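Local coordinates for Non-structural protein 3 (Porcine deltacoronavirus, PDB 6LN0) that probably combines a macro domain, a fold that commonly binds ADP-ribose, with a papain-like protease that cleaves the viral polyprotein, as in other coronaviruses, at residues 10-24 with 142-154. Sequence-based numbering, arbitrary orientation.
Sequences SPTKVELVVGELASI and CPSDIGRVTLVTM
Glu15 and Arg148 form a salt bridge across two neighbouring parallel strands, 10-17 and 146-152. Arg148 grips the carboxylate side-on with two nitrogens. Arg148 NE lies 2.7 Å from Glu15 OE2. Arg148 NH1 lies 3.2 Å from Glu15 OE1. The carboxylate and guanidinium planes are turned 58° apart, and NH1 meets OE1 from above the carboxylate plane. Arg148 is extended from CG to NE, with CG anti to its backbone N (chi1 173°), and slants across to the Glu15 carboxylate. Its NH2 also donates a hydrogen bond to Lys25 O, a second hold on the group. Thr150 OG1 lies above one guanidinium face, offset toward its rim, and is hydrogen-bonded to His116 NE2.

On the face of Val14, Leu16 and Leu151, Val14 CG1 packs 3.3 Å from Leu151 CD1. On the other face, Val152 CG2 meets Ile24 CD1 at 3.6 Å and Leu21 CD2 at 3.7 Å.

Backbone hydrogen bonds hold the strands in register, among them Glu15 N to Val149 O at 2.7 Å and Val17 N to Leu151 O at 2.8 Å. A beta bulge shifts the register by one between Ser10 and Lys13.

Strand 10-17 is an outermost strand of the macro-domain sheet, and strand 146-152 separates it from strand 117-120. Helix 131-141 packs on Val14, Leu16 and Leu151 through Leu135 and Phe138. On the opposite face, helix 44-53 touches Leu21, while Val118 of strand 117-120 meets Ile24 and Val152.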
# COMPACT_ATOMS: atom_id res chain seq x y z
N SER A 10 -23.15 13.51 -18.47
CA SER A 10 -23.25 12.54 -17.39
C SER A 10 -21.97 11.73 -17.38
O SER A 10 -21.37 11.54 -18.44
CB SER A 10 -24.46 11.61 -17.57
OG SER A 10 -25.61 12.16 -16.95
N PRO A 11 -21.50 11.28 -16.22
CA PRO A 11 -20.28 10.46 -16.19
C PRO A 11 -20.44 9.26 -17.10
O PRO A 11 -21.45 8.56 -17.04
CB PRO A 11 -20.16 10.05 -14.72
CG PRO A 11 -21.58 10.16 -14.19
CD PRO A 11 -22.13 11.37 -14.89
N THR A 12 -19.45 9.03 -17.97
CA THR A 12 -19.57 7.95 -18.95
C THR A 12 -19.55 6.59 -18.28
O THR A 12 -18.69 6.31 -17.43
CB THR A 12 -18.46 7.98 -19.99
OG1 THR A 12 -17.25 7.53 -19.40
CG2 THR A 12 -18.29 9.33 -20.50
N LYS A 13 -20.49 5.73 -18.68
CA LYS A 13 -20.49 4.33 -18.29
C LYS A 13 -20.62 3.51 -19.57
O LYS A 13 -21.72 3.31 -20.10
CB LYS A 13 -21.60 4.04 -17.27
CG LYS A 13 -21.32 4.68 -15.88
CD LYS A 13 -19.90 4.37 -15.34
CE LYS A 13 -19.87 4.10 -13.83
NZ LYS A 13 -19.42 5.27 -13.02
N VAL A 14 -19.46 3.07 -20.06
CA VAL A 14 -19.35 2.22 -21.23
C VAL A 14 -19.94 0.85 -20.92
O VAL A 14 -19.82 0.34 -19.80
CB VAL A 14 -17.87 2.11 -21.62
CG1 VAL A 14 -17.66 1.11 -22.71
CG2 VAL A 14 -17.34 3.46 -22.00
N GLU A 15 -20.58 0.24 -21.92
CA GLU A 15 -21.02 -1.14 -21.80
C GLU A 15 -20.71 -1.87 -23.10
O GLU A 15 -20.89 -1.33 -24.20
CB GLU A 15 -22.52 -1.23 -21.47
CG GLU A 15 -23.48 -0.96 -22.64
CD GLU A 15 -24.82 -0.39 -22.20
OE1 GLU A 15 -25.81 -1.15 -22.11
OE2 GLU A 15 -24.89 0.84 -21.94
N LEU A 16 -20.21 -3.10 -22.97
CA LEU A 16 -19.82 -3.91 -24.11
C LEU A 16 -20.82 -5.04 -24.24
O LEU A 16 -20.84 -5.96 -23.41
CB LEU A 16 -18.40 -4.45 -23.94
CG LEU A 16 -17.73 -4.83 -25.24
CD1 LEU A 16 -16.25 -4.60 -25.12
CD2 LEU A 16 -18.00 -6.28 -25.56
N VAL A 17 -21.65 -4.98 -25.27
CA VAL A 17 -22.77 -5.90 -25.42
C VAL A 17 -22.44 -6.96 -26.47
O VAL A 17 -21.67 -6.73 -27.43
CB VAL A 17 -24.05 -5.11 -25.74
CG1 VAL A 17 -25.18 -6.03 -26.18
CG2 VAL A 17 -24.46 -4.31 -24.51
N VAL A 18 -23.03 -8.13 -26.28
CA VAL A 18 -22.64 -9.39 -26.90
C VAL A 18 -23.08 -9.51 -28.37
O VAL A 18 -22.26 -9.36 -29.28
CB VAL A 18 -23.19 -10.56 -26.05
CG1 VAL A 18 -22.26 -10.81 -24.88
CG2 VAL A 18 -24.60 -10.23 -25.52
N GLY A 19 -24.38 -9.78 -28.60
CA GLY A 19 -24.90 -10.20 -29.89
C GLY A 19 -24.95 -9.14 -30.97
O GLY A 19 -24.19 -8.16 -30.95
N GLU A 20 -25.85 -9.31 -31.94
CA GLU A 20 -25.84 -8.43 -33.11
C GLU A 20 -26.77 -7.21 -32.94
O GLU A 20 -27.55 -7.12 -32.00
CB GLU A 20 -26.20 -9.19 -34.39
CG GLU A 20 -26.11 -8.35 -35.71
CD GLU A 20 -24.85 -7.44 -35.84
OE1 GLU A 20 -24.47 -6.72 -34.90
OE2 GLU A 20 -24.23 -7.42 -36.94
N LEU A 21 -26.65 -6.28 -33.89
CA LEU A 21 -27.16 -4.93 -33.71
C LEU A 21 -28.66 -4.92 -33.45
O LEU A 21 -29.13 -4.21 -32.55
CB LEU A 21 -26.81 -4.07 -34.93
CG LEU A 21 -25.30 -3.84 -34.95
CD1 LEU A 21 -24.86 -3.15 -36.21
CD2 LEU A 21 -24.83 -3.07 -33.70
N ALA A 22 -29.42 -5.73 -34.20
CA ALA A 22 -30.87 -5.82 -33.99
C ALA A 22 -31.23 -6.06 -32.53
O ALA A 22 -32.32 -5.67 -32.09
CB ALA A 22 -31.47 -6.93 -34.86
N SER A 23 -30.33 -6.64 -31.75
CA SER A 23 -30.57 -6.93 -30.34
C SER A 23 -30.59 -5.70 -29.45
O SER A 23 -31.26 -5.72 -28.41
CB SER A 23 -29.49 -7.85 -29.81
OG SER A 23 -28.21 -7.29 -30.02
N ILE A 24 -29.91 -4.62 -29.84
CA ILE A 24 -29.52 -3.61 -28.87
C ILE A 24 -30.74 -2.90 -28.31
O ILE A 24 -31.75 -2.70 -29.00
CB ILE A 24 -28.52 -2.64 -29.51
CG1 ILE A 24 -27.23 -3.36 -29.87
CG2 ILE A 24 -28.19 -1.48 -28.58
CD1 ILE A 24 -26.33 -3.62 -28.65
N CYS A 142 -12.56 8.20 -25.90
CA CYS A 142 -13.84 8.39 -25.25
C CYS A 142 -13.79 9.55 -24.26
O CYS A 142 -12.96 9.52 -23.33
CB CYS A 142 -14.24 7.09 -24.55
SG CYS A 142 -15.96 7.05 -24.04
N PRO A 143 -14.60 10.60 -24.44
CA PRO A 143 -14.67 11.66 -23.44
C PRO A 143 -15.27 11.16 -22.14
O PRO A 143 -15.88 10.09 -22.08
CB PRO A 143 -15.56 12.72 -24.09
CG PRO A 143 -15.41 12.45 -25.57
CD PRO A 143 -15.28 10.96 -25.69
N SER A 144 -15.12 11.97 -21.09
CA SER A 144 -15.48 11.57 -19.73
C SER A 144 -16.92 11.89 -19.35
O SER A 144 -17.42 11.37 -18.35
CB SER A 144 -14.54 12.22 -18.72
OG SER A 144 -14.28 13.58 -19.05
N ASP A 145 -17.63 12.70 -20.15
CA ASP A 145 -18.94 13.20 -19.76
C ASP A 145 -20.04 12.78 -20.74
O ASP A 145 -21.11 13.38 -20.75
CB ASP A 145 -18.91 14.72 -19.64
CG ASP A 145 -18.43 15.40 -20.92
OD1 ASP A 145 -17.65 14.77 -21.67
OD2 ASP A 145 -18.82 16.56 -21.16
N ILE A 146 -19.81 11.73 -21.53
CA ILE A 146 -20.71 11.38 -22.62
C ILE A 146 -21.48 10.11 -22.22
O ILE A 146 -21.47 9.10 -22.93
CB ILE A 146 -19.90 11.24 -23.92
CG1 ILE A 146 -20.70 10.70 -25.11
CG2 ILE A 146 -18.65 10.40 -23.72
CD1 ILE A 146 -19.85 10.56 -26.33
N GLY A 147 -22.14 10.17 -21.06
CA GLY A 147 -23.10 9.19 -20.58
C GLY A 147 -22.94 7.73 -20.97
O GLY A 147 -21.83 7.20 -21.02
N ARG A 148 -24.07 7.09 -21.25
CA ARG A 148 -24.07 5.67 -21.58
C ARG A 148 -23.58 5.45 -23.02
O ARG A 148 -24.00 6.15 -23.95
CB ARG A 148 -25.48 5.12 -21.40
CG ARG A 148 -25.66 3.70 -21.87
CD ARG A 148 -27.13 3.40 -22.14
NE ARG A 148 -27.30 2.01 -22.56
CZ ARG A 148 -28.15 1.58 -23.50
NH1 ARG A 148 -28.19 0.29 -23.79
NH2 ARG A 148 -28.95 2.43 -24.13
N VAL A 149 -22.67 4.47 -23.19
CA VAL A 149 -22.10 4.12 -24.50
C VAL A 149 -22.10 2.61 -24.66
O VAL A 149 -21.77 1.87 -23.72
CB VAL A 149 -20.66 4.65 -24.67
CG1 VAL A 149 -20.15 4.31 -26.06
CG2 VAL A 149 -20.61 6.14 -24.44
N THR A 150 -22.43 2.14 -25.86
CA THR A 150 -22.62 0.72 -26.13
C THR A 150 -21.71 0.29 -27.27
O THR A 150 -21.86 0.77 -28.40
CB THR A 150 -24.07 0.44 -26.51
OG1 THR A 150 -24.92 0.69 -25.38
CG2 THR A 150 -24.22 -1.00 -26.96
N LEU A 151 -20.78 -0.62 -26.98
CA LEU A 151 -20.03 -1.29 -28.03
C LEU A 151 -20.61 -2.67 -28.27
O LEU A 151 -21.22 -3.27 -27.39
CB LEU A 151 -18.55 -1.43 -27.70
CG LEU A 151 -17.82 -0.28 -27.05
CD1 LEU A 151 -17.93 -0.56 -25.59
CD2 LEU A 151 -16.37 -0.30 -27.48
N VAL A 152 -20.38 -3.17 -29.48
CA VAL A 152 -21.04 -4.36 -29.98
C VAL A 152 -19.98 -5.27 -30.57
O VAL A 152 -19.16 -4.82 -31.38
CB VAL A 152 -22.12 -4.02 -31.02
CG1 VAL A 152 -22.71 -5.31 -31.61
CG2 VAL A 152 -23.21 -3.15 -30.40
N THR A 153 -20.03 -6.55 -30.20
CA THR A 153 -18.93 -7.46 -30.52
C THR A 153 -19.36 -8.65 -31.39
O THR A 153 -19.20 -8.62 -32.61
CB THR A 153 -18.25 -7.89 -29.21
OG1 THR A 153 -17.20 -8.82 -29.47
CG2 THR A 153 -19.25 -8.45 -28.15
N MET A 154 -19.94 -9.69 -30.77
CA MET A 154 -20.11 -11.04 -31.35
C MET A 154 -18.77 -11.79 -31.49
O MET A 154 -18.57 -12.53 -32.46
CB MET A 154 -20.83 -10.99 -32.69
CG MET A 154 -22.33 -10.94 -32.61
SD MET A 154 -22.93 -11.18 -34.26
CE MET A 154 -21.47 -10.78 -35.23